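Local coordinates for protein coclaurine N-methyltransferase (Coptis japonica, PDB 6GKV) that transfers a methyl group from S-adenosyl-L-methionine to the ring nitrogen of coclaurine and related tetrahydroisoquinolines in plant alkaloid biosynthesis, at residues V271-H276 against S345-K350; R34-G39 against K231-H236. One frame throughout, in Å; residues are numbered along the deposited sequence.

Contact 1: V271-H276 against S345-K350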
ATOM      1  N   VAL A 271       6.136   4.958 -13.794  1.00 46.44           N
ATOM      2  CA  VAL A 271       4.713   5.260 -13.879  1.00 44.70           C
ATOM      3  C   VAL A 271       4.275   5.815 -12.531  1.00 48.41           C
ATOM      4  O   VAL A 271       5.001   5.699 -11.542  1.00 56.51           O
ATOM      5  CB  VAL A 271       3.882   4.028 -14.217  1.00 49.01           C
ATOM      6  CG1 VAL A 271       4.270   3.465 -15.594  1.00 48.42           C
ATOM      7  CG2 VAL A 271       4.077   2.989 -13.131  1.00 43.96           C
ATOM      8  N   SER A 272       3.082   6.396 -12.476  1.00 46.76           N
ATOM      9  CA  SER A 272       2.631   7.040 -11.251  1.00 46.52           C
ATOM     10  C   SER A 272       1.160   6.763 -10.982  1.00 48.19           C
ATOM     11  O   SER A 272       0.301   7.085 -11.808  1.00 49.22           O
ATOM     12  CB  SER A 272       2.885   8.544 -11.351  1.00 55.51           C
ATOM     13  OG  SER A 272       3.192   9.076 -10.088  1.00 71.37           O
ATOM     14  N   VAL A 273       0.859   6.173  -9.825  1.00 47.25           N
ATOM     15  CA  VAL A 273      -0.519   5.793  -9.543  1.00 48.62           C
ATOM     16  C   VAL A 273      -1.401   7.034  -9.447  1.00 50.77           C
ATOM     17  O   VAL A 273      -1.072   8.022  -8.788  1.00 49.90           O
ATOM     18  CB  VAL A 273      -0.650   4.918  -8.246  1.00 61.36           C
ATOM     19  CG1 VAL A 273      -0.197   5.674  -6.996  1.00 68.04           C
ATOM     20  CG2 VAL A 273      -2.082   4.436  -8.071  1.00 55.14           C
ATOM     21  N   VAL A 274      -2.523   6.966 -10.146  1.00 52.99           N
ATOM     22  CA  VAL A 274      -3.511   8.029 -10.155  1.00 49.91           C
ATOM     23  C   VAL A 274      -4.751   7.635  -9.360  1.00 54.20           C
ATOM     24  O   VAL A 274      -5.318   8.444  -8.618  1.00 58.25           O
ATOM     25  CB  VAL A 274      -3.891   8.382 -11.596  1.00 50.31           C
ATOM     26  CG1 VAL A 274      -5.250   9.104 -11.645  1.00 49.07           C
ATOM     27  CG2 VAL A 274      -2.767   9.223 -12.213  1.00 47.41           C
ATOM     28  N   ASN A 275      -5.164   6.381  -9.517  1.00 53.36           N
ATOM     29  CA  ASN A 275      -6.265   5.852  -8.738  1.00 46.45           C
ATOM     30  C   ASN A 275      -6.024   4.405  -8.423  1.00 47.99           C
ATOM     31  O   ASN A 275      -5.155   3.775  -8.995  1.00 54.31           O
ATOM     32  CB  ASN A 275      -7.590   6.003  -9.468  1.00 47.96           C
ATOM     33  CG  ASN A 275      -8.726   6.331  -8.528  1.00 60.01           C
ATOM     34  OD1 ASN A 275      -8.696   5.974  -7.349  1.00 62.48           O
ATOM     35  ND2 ASN A 275      -9.729   7.043  -9.037  1.00 63.60           N
ATOM     36  N   HIS A 276      -6.818   3.883  -7.504  1.00 45.14           N
ATOM     37  CA  HIS A 276      -6.658   2.535  -7.037  1.00 38.26           C
ATOM     38  C   HIS A 276      -7.983   2.077  -6.460  1.00 52.29           C
ATOM     39  O   HIS A 276      -8.540   2.719  -5.573  1.00 57.76           O
ATOM     40  CB  HIS A 276      -5.549   2.458  -5.996  1.00 41.10           C
ATOM     41  CG  HIS A 276      -5.264   1.071  -5.526  1.00 43.93           C
ATOM     42  ND1 HIS A 276      -4.581   0.808  -4.354  1.00 43.35           N
ATOM     43  CD2 HIS A 276      -5.571  -0.134  -6.061  1.00 32.26           C
ATOM     44  CE1 HIS A 276      -4.485  -0.496  -4.189  1.00 36.06           C
ATOM     45  NE2 HIS A 276      -5.079  -1.091  -5.210  1.00 35.20           N
ATOM     46  N   SER A 345      -7.773  -6.243  -7.895  1.00 44.27           N
ATOM     47  CA  SER A 345      -7.254  -4.884  -7.751  1.00 33.79           C
ATOM     48  C   SER A 345      -7.174  -4.155  -9.079  1.00 32.78           C
ATOM     49  O   SER A 345      -6.636  -4.689 -10.065  1.00 40.71           O
ATOM     50  CB  SER A 345      -5.867  -4.932  -7.109  1.00 27.62           C
ATOM     51  OG  SER A 345      -5.248  -3.657  -7.083  1.00 31.26           O
ATOM     52  N   HIS A 346      -7.695  -2.931  -9.109  1.00 37.64           N
ATOM     53  CA  HIS A 346      -7.551  -2.037 -10.265  1.00 40.04           C
ATOM     54  C   HIS A 346      -6.650  -0.829  -9.976  1.00 42.37           C
ATOM     55  O   HIS A 346      -6.911  -0.039  -9.054  1.00 46.11           O
ATOM     56  CB  HIS A 346      -8.916  -1.535 -10.739  1.00 41.73           C
ATOM     57  CG  HIS A 346      -9.770  -2.598 -11.367  1.00 42.90           C
ATOM     58  ND1 HIS A 346     -11.081  -2.383 -11.728  1.00 42.74           N
ATOM     59  CD2 HIS A 346      -9.491  -3.877 -11.700  1.00 43.40           C
ATOM     60  CE1 HIS A 346     -11.581  -3.488 -12.254  1.00 36.99           C
ATOM     61  NE2 HIS A 346     -10.633  -4.405 -12.260  1.00 46.11           N
ATOM     62  N   VAL A 347      -5.612  -0.672 -10.792  1.00 36.52           N
ATOM     63  CA  VAL A 347      -4.710   0.458 -10.665  1.00 34.07           C
ATOM     64  C   VAL A 347      -4.660   1.305 -11.936  1.00 48.44           C
ATOM     65  O   VAL A 347      -4.466   0.779 -13.044  1.00 40.20           O
ATOM     66  CB  VAL A 347      -3.285   0.009 -10.323  1.00 38.80           C
ATOM     67  CG1 VAL A 347      -2.465   1.209  -9.893  1.00 41.80           C
ATOM     68  CG2 VAL A 347      -3.302  -1.051  -9.217  1.00 36.25           C
ATOM     69  N   LEU A 348      -4.824   2.623 -11.773  1.00 45.85           N
ATOM     70  CA  LEU A 348      -4.684   3.538 -12.901  1.00 46.19           C
ATOM     71  C   LEU A 348      -3.365   4.296 -12.765  1.00 41.82           C
ATOM     72  O   LEU A 348      -3.092   4.900 -11.730  1.00 48.43           O
ATOM     73  CB  LEU A 348      -5.879   4.501 -12.990  1.00 42.02           C
ATOM     74  CG  LEU A 348      -5.928   5.435 -14.213  1.00 49.97           C
ATOM     75  CD1 LEU A 348      -6.012   4.658 -15.522  1.00 54.81           C
ATOM     76  CD2 LEU A 348      -7.073   6.450 -14.114  1.00 42.28           C
ATOM     77  N   PHE A 349      -2.532   4.216 -13.792  1.00 39.87           N
ATOM     78  CA  PHE A 349      -1.224   4.874 -13.805  1.00 50.37           C
ATOM     79  C   PHE A 349      -1.159   5.956 -14.880  1.00 54.92           C
ATOM     80  O   PHE A 349      -1.726   5.783 -15.961  1.00 55.24           O
ATOM     81  CB  PHE A 349      -0.085   3.894 -14.108  1.00 48.66           C
ATOM     82  CG  PHE A 349       0.082   2.769 -13.123  1.00 49.47           C
ATOM     83  CD1 PHE A 349       0.858   2.933 -11.987  1.00 45.25           C
ATOM     84  CD2 PHE A 349      -0.463   1.505 -13.393  1.00 47.50           C
ATOM     85  CE1 PHE A 349       1.054   1.874 -11.101  1.00 49.08           C
ATOM     86  CE2 PHE A 349      -0.267   0.427 -12.526  1.00 41.80           C
ATOM     87  CZ  PHE A 349       0.499   0.606 -11.381  1.00 47.44           C
ATOM     88  N   LYS A 350      -0.422   7.033 -14.605  1.00 53.98           N
ATOM     89  CA  LYS A 350       0.032   7.965 -15.651  1.00 56.97           C
ATOM     90  C   LYS A 350       1.557   7.856 -15.812  1.00 64.39           C
ATOM     91  O   LYS A 350       2.222   7.230 -14.983  1.00 63.31           O
ATOM     92  CB  LYS A 350      -0.361   9.402 -15.314  1.00 57.61           C
ATOM     93  CG  LYS A 350       0.539  10.018 -14.267  1.00 61.46           C
ATOM     94  CD  LYS A 350       0.084  11.420 -13.882  1.00 64.64           C
ATOM     95  CE  LYS A 350       0.860  11.925 -12.673  1.00 59.98           C
ATOM     96  NZ  LYS A 350       0.172  13.095 -12.051  1.00 70.97           N
TER
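Val271 CG2 sits 3.4 Å from Phe349 CD1, at the apolar centre of an antiparallel pairing broken by a classic beta bulge. The strands, 272-279 and 342-350, are the last two in the 3-2-1-4-5-7-6 order of a Rossmann-like methyltransferase sheet. Val347 CG1 lies over one face of the Phe349 ring, toward its rim. The same methyl meets Val273 CG2 at 3.7 Å, the two valines crossing at about a right angle. An alanine in place of Phe349 would probably leave Val271 CG2 and Val347 CG1 without the ring they pack on and open a gap between them.

Further out, Val274 CG1 lies beside Leu348 CD2, and Val274 CG2 touches the aliphatic part of Lys350. The bulge converges on Leu348 O, which takes a nearly straight bond from Val274 N (2.7 Å, 173°) and a weak one from Asn275 N at 3.4 Å. Leu348 N returns a bond to Asn275 O from above the carbonyl plane.

The polar edge is shared with the second subunit, whose Asp269 pairs with Lys350 NZ and whose Gln52 bonds Asn275 OD1. His276 ND1 bonds Tyr266 OH of that subunit. With CG anti to the backbone N (chi1 -176°), the His276 ring lies beside 345-346, where NE2 and Ser345 OG share a hydrogen bond of 3.2 Å and His346 O lies in the ring plane, 3.3 Å from His276 CD2.

Contact 2: R34-G39 against K231-H236; sequences RRLQWG and KTFAYH
Gly39 CA stands almost directly over the centre of the Phe233 ring, 3.4 Å from the centroid and only 12° off the ring normal, a CH-pi contact in its plainest form. The fit depends on the missing side chain, since a beta carbon at Gly39 would run into Phe233 CZ. The carbonyl carbon of Gly39 is also close, 3.3 Å from Phe233 CD2. Leu36 CD2 meets the rim of the same ring at CZ, near the ring plane, and the two side chains cross at about a right angle. Phe233 CG lies between the backbone N and the carbonyl carbon, which carries it toward the helix. Outside the two segments, His230 stacks on Phe233 and Tyr40 meets it edge-to-face.

In the fold, the C-terminal end of helix 21-39 packs on the connection that leads from sheet strand 221-230 into the short strand 235-236, which pairs with strand 257-258.

Beside this close packing, Arg35 lies across Tyr235 with its guanidinium only 19° from the ring plane. Its NE is 3.3 Å from Tyr235 CE2, and Tyr235 CD2 lies over one guanidinium face, toward the rim. The chain bends at chi2 and chi3, and CD as well as NE lies against Tyr235 CE2. Arg35 NH2 bonds Glu238 O and Tyr235 OH bonds Trp342 NE1, so both groups are anchored from outside.

The looser side belongs to Trp38, which is exposed to solvent. It offers the edge of its six-membered ring to the Tyr235 face in an offset edge-to-face pair, centroids 5.6 Å apart and planes at 68°. Trp38 CH2 comes nearest to Tyr235 at CB, 3.6 Å away, while Arg35 NH1 lies over one face of the indole near its rim.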
ATOM      1  N   ARG A  34      -4.918 -22.803   5.386  1.00 51.05           N
ATOM      2  CA  ARG A  34      -3.505 -22.929   5.712  1.00 51.47           C
ATOM      3  C   ARG A  34      -2.625 -21.876   5.026  1.00 53.46           C
ATOM      4  O   ARG A  34      -1.552 -21.554   5.540  1.00 53.58           O
ATOM      5  CB  ARG A  34      -2.996 -24.314   5.343  1.00 42.61           C
ATOM      6  CG  ARG A  34      -3.506 -25.469   6.213  1.00 50.15           C
ATOM      7  CD  ARG A  34      -2.951 -26.811   5.688  1.00 55.11           C
ATOM      8  NE  ARG A  34      -1.501 -26.883   5.846  1.00 60.18           N
ATOM      9  CZ  ARG A  34      -0.632 -27.139   4.870  1.00 61.83           C
ATOM     10  NH1 ARG A  34      -1.043 -27.368   3.627  1.00 66.45           N
ATOM     11  NH2 ARG A  34       0.663 -27.167   5.151  1.00 56.30           N
ATOM     12  N   ARG A  35      -3.048 -21.370   3.865  1.00 50.72           N
ATOM     13  CA  ARG A  35      -2.276 -20.337   3.172  1.00 48.19           C
ATOM     14  C   ARG A  35      -2.462 -19.005   3.905  1.00 44.24           C
ATOM     15  O   ARG A  35      -1.498 -18.266   4.126  1.00 44.09           O
ATOM     16  CB  ARG A  35      -2.691 -20.203   1.701  1.00 36.92           C
ATOM     17  CG  ARG A  35      -1.849 -19.166   0.924  1.00 34.65           C
ATOM     18  CD  ARG A  35      -0.946 -19.881  -0.045  1.00 46.44           C
ATOM     19  NE  ARG A  35       0.457 -19.618   0.203  1.00 50.42           N
ATOM     20  CZ  ARG A  35       1.444 -20.327  -0.325  1.00 49.62           C
ATOM     21  NH1 ARG A  35       2.705 -20.020  -0.043  1.00 46.91           N
ATOM     22  NH2 ARG A  35       1.162 -21.342  -1.127  1.00 49.12           N
ATOM     23  N   LEU A  36      -3.697 -18.715   4.307  1.00 41.84           N
ATOM     24  CA  LEU A  36      -3.960 -17.553   5.150  1.00 41.69           C
ATOM     25  C   LEU A  36      -3.079 -17.567   6.400  1.00 48.80           C
ATOM     26  O   LEU A  36      -2.555 -16.536   6.833  1.00 48.66           O
ATOM     27  CB  LEU A  36      -5.430 -17.504   5.550  1.00 38.07           C
ATOM     28  CG  LEU A  36      -6.398 -17.188   4.409  1.00 38.06           C
ATOM     29  CD1 LEU A  36      -7.762 -16.869   4.991  1.00 36.65           C
ATOM     30  CD2 LEU A  36      -5.891 -16.041   3.556  1.00 38.15           C
ATOM     31  N   GLN A  37      -2.901 -18.747   6.966  1.00 46.58           N
ATOM     32  CA  GLN A  37      -2.175 -18.887   8.219  1.00 55.03           C
ATOM     33  C   GLN A  37      -0.696 -18.631   7.987  1.00 50.15           C
ATOM     34  O   GLN A  37      -0.007 -18.053   8.822  1.00 53.66           O
ATOM     35  CB  GLN A  37      -2.405 -20.282   8.806  1.00 62.84           C
ATOM     36  CG  GLN A  37      -1.642 -20.590  10.074  1.00 77.31           C
ATOM     37  CD  GLN A  37      -2.239 -19.921  11.286  1.00 96.55           C
ATOM     38  OE1 GLN A  37      -3.454 -19.964  11.499  1.00105.21           O
ATOM     39  NE2 GLN A  37      -1.386 -19.298  12.097  1.00 98.59           N
ATOM     40  N   TRP A  38      -0.221 -19.069   6.830  1.00 45.75           N
ATOM     41  CA  TRP A  38       1.163 -18.909   6.427  1.00 45.79           C
ATOM     42  C   TRP A  38       1.396 -17.476   5.951  1.00 46.56           C
ATOM     43  O   TRP A  38       2.478 -16.915   6.128  1.00 39.61           O
ATOM     44  CB  TRP A  38       1.486 -19.931   5.329  1.00 45.90           C
ATOM     45  CG  TRP A  38       2.726 -19.683   4.539  1.00 42.97           C
ATOM     46  CD1 TRP A  38       3.939 -20.287   4.711  1.00 39.31           C
ATOM     47  CD2 TRP A  38       2.876 -18.787   3.423  1.00 45.70           C
ATOM     48  NE1 TRP A  38       4.838 -19.811   3.784  1.00 44.33           N
ATOM     49  CE2 TRP A  38       4.211 -18.893   2.980  1.00 39.44           C
ATOM     50  CE3 TRP A  38       2.015 -17.878   2.775  1.00 47.75           C
ATOM     51  CZ2 TRP A  38       4.708 -18.133   1.912  1.00 42.42           C
ATOM     52  CZ3 TRP A  38       2.509 -17.127   1.719  1.00 40.78           C
ATOM     53  CH2 TRP A  38       3.842 -17.251   1.303  1.00 42.00           C
ATOM     54  N   GLY A  39       0.356 -16.890   5.368  1.00 51.29           N
ATOM     55  CA  GLY A  39       0.402 -15.523   4.882  1.00 58.58           C
ATOM     56  C   GLY A  39       0.339 -14.396   5.903  1.00 55.64           C
ATOM     57  O   GLY A  39       1.163 -13.483   5.855  1.00 56.59           O
ATOM     58  N   LYS A 231      -5.635  -9.374  -0.270  1.00 48.50           N
ATOM     59  CA  LYS A 231      -5.723  -7.985   0.190  1.00 42.42           C
ATOM     60  C   LYS A 231      -4.484  -7.527   0.965  1.00 44.98           C
ATOM     61  O   LYS A 231      -4.140  -6.354   0.947  1.00 39.46           O
ATOM     62  CB  LYS A 231      -6.970  -7.784   1.043  1.00 37.92           C
ATOM     63  CG  LYS A 231      -6.930  -8.391   2.451  1.00 36.69           C
ATOM     64  CD  LYS A 231      -8.157  -7.896   3.235  1.00 35.54           C
ATOM     65  CE  LYS A 231      -8.462  -8.745   4.455  1.00 36.81           C
ATOM     66  NZ  LYS A 231      -9.868  -8.535   4.911  1.00 39.51           N
ATOM     67  N   THR A 232      -3.759  -8.454   1.578  1.00 48.35           N
ATOM     68  CA  THR A 232      -2.648  -8.064   2.451  1.00 41.49           C
ATOM     69  C   THR A 232      -1.265  -8.585   2.061  1.00 49.46           C
ATOM     70  O   THR A 232      -0.313  -7.803   1.962  1.00 55.51           O
ATOM     71  CB  THR A 232      -2.942  -8.529   3.850  1.00 38.95           C
ATOM     72  OG1 THR A 232      -4.213  -7.999   4.221  1.00 47.15           O
ATOM     73  CG2 THR A 232      -1.863  -8.077   4.820  1.00 32.18           C
ATOM     74  N   PHE A 233      -1.137  -9.898   1.862  1.00 44.23           N
ATOM     75  CA  PHE A 233       0.183 -10.445   1.581  1.00 46.17           C
ATOM     76  C   PHE A 233       0.366 -10.800   0.111  1.00 43.50           C
ATOM     77  O   PHE A 233      -0.569 -10.736  -0.688  1.00 46.89           O
ATOM     78  CB  PHE A 233       0.507 -11.652   2.495  1.00 49.03           C
ATOM     79  CG  PHE A 233      -0.529 -12.766   2.504  1.00 54.07           C
ATOM     80  CD1 PHE A 233      -0.542 -13.740   1.515  1.00 42.06           C
ATOM     81  CD2 PHE A 233      -1.427 -12.895   3.564  1.00 58.32           C
ATOM     82  CE1 PHE A 233      -1.466 -14.781   1.544  1.00 42.59           C
ATOM     83  CE2 PHE A 233      -2.352 -13.943   3.598  1.00 51.96           C
ATOM     84  CZ  PHE A 233      -2.371 -14.877   2.582  1.00 46.49           C
ATOM     85  N   ALA A 234       1.598 -11.108  -0.260  1.00 39.39           N
ATOM     86  CA  ALA A 234       1.898 -11.425  -1.645  1.00 41.43           C
ATOM     87  C   ALA A 234       2.759 -12.673  -1.663  1.00 44.25           C
ATOM     88  O   ALA A 234       3.460 -12.954  -0.681  1.00 38.43           O
ATOM     89  CB  ALA A 234       2.602 -10.255  -2.335  1.00 26.78           C
ATOM     90  N   TYR A 235       2.708 -13.434  -2.757  1.00 45.15           N
ATOM     91  CA  TYR A 235       3.520 -14.655  -2.815  1.00 45.05           C
ATOM     92  C   TYR A 235       3.618 -15.318  -4.179  1.00 43.54           C
ATOM     93  O   TYR A 235       2.668 -15.312  -4.982  1.00 41.67           O
ATOM     94  CB  TYR A 235       3.006 -15.686  -1.798  1.00 35.12           C
ATOM     95  CG  TYR A 235       1.539 -16.081  -1.918  1.00 44.27           C
ATOM     96  CD1 TYR A 235       0.524 -15.202  -1.560  1.00 48.59           C
ATOM     97  CD2 TYR A 235       1.176 -17.354  -2.344  1.00 37.87           C
ATOM     98  CE1 TYR A 235      -0.819 -15.569  -1.648  1.00 42.66           C
ATOM     99  CE2 TYR A 235      -0.153 -17.728  -2.438  1.00 40.98           C
ATOM    100  CZ  TYR A 235      -1.147 -16.830  -2.078  1.00 44.96           C
ATOM    101  OH  TYR A 235      -2.466 -17.192  -2.161  1.00 48.86           O
ATOM    102  N   HIS A 236       4.805 -15.862  -4.440  1.00 48.10           N
ATOM    103  CA  HIS A 236       5.002 -16.817  -5.534  1.00 47.42           C
ATOM    104  C   HIS A 236       4.005 -17.961  -5.349  1.00 46.25           C
ATOM    105  O   HIS A 236       3.836 -18.445  -4.219  1.00 41.93           O
ATOM    106  CB  HIS A 236       6.424 -17.392  -5.542  1.00 42.85           C
ATOM    107  CG  HIS A 236       7.496 -16.433  -5.963  1.00 42.97           C
ATOM    108  ND1 HIS A 236       7.716 -16.092  -7.285  1.00 45.93           N
ATOM    109  CD2 HIS A 236       8.465 -15.807  -5.251  1.00 45.43           C
ATOM    110  CE1 HIS A 236       8.747 -15.270  -7.362  1.00 46.08           C
ATOM    111  NE2 HIS A 236       9.223 -15.079  -6.140  1.00 50.54           N
TER

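Overall arrangement
The two contacts do not touch: their centres are 23 Å apart and their nearest atoms about 8 Å. Strand 342-350 nevertheless links them, since its end forms contact 1 while Trp342, at its start, reaches contact 2. Strand 221-230 does likewise, pairing with 345-350 and then running on into 231-236. Both contacts lie near the active site, although none of their residues lines the product pocket or the S-adenosyl-L-homocysteine pocket. The side chain of Tyr235 lies about 7 Å from bound N-methylheliamine, and its backbone pairs with Ile258, a residue of that pocket. In contact 1 the side chain of His346 is about 10 Å from bound S-adenosyl-L-homocysteine. Contact 1 additionally faces the dimer partner.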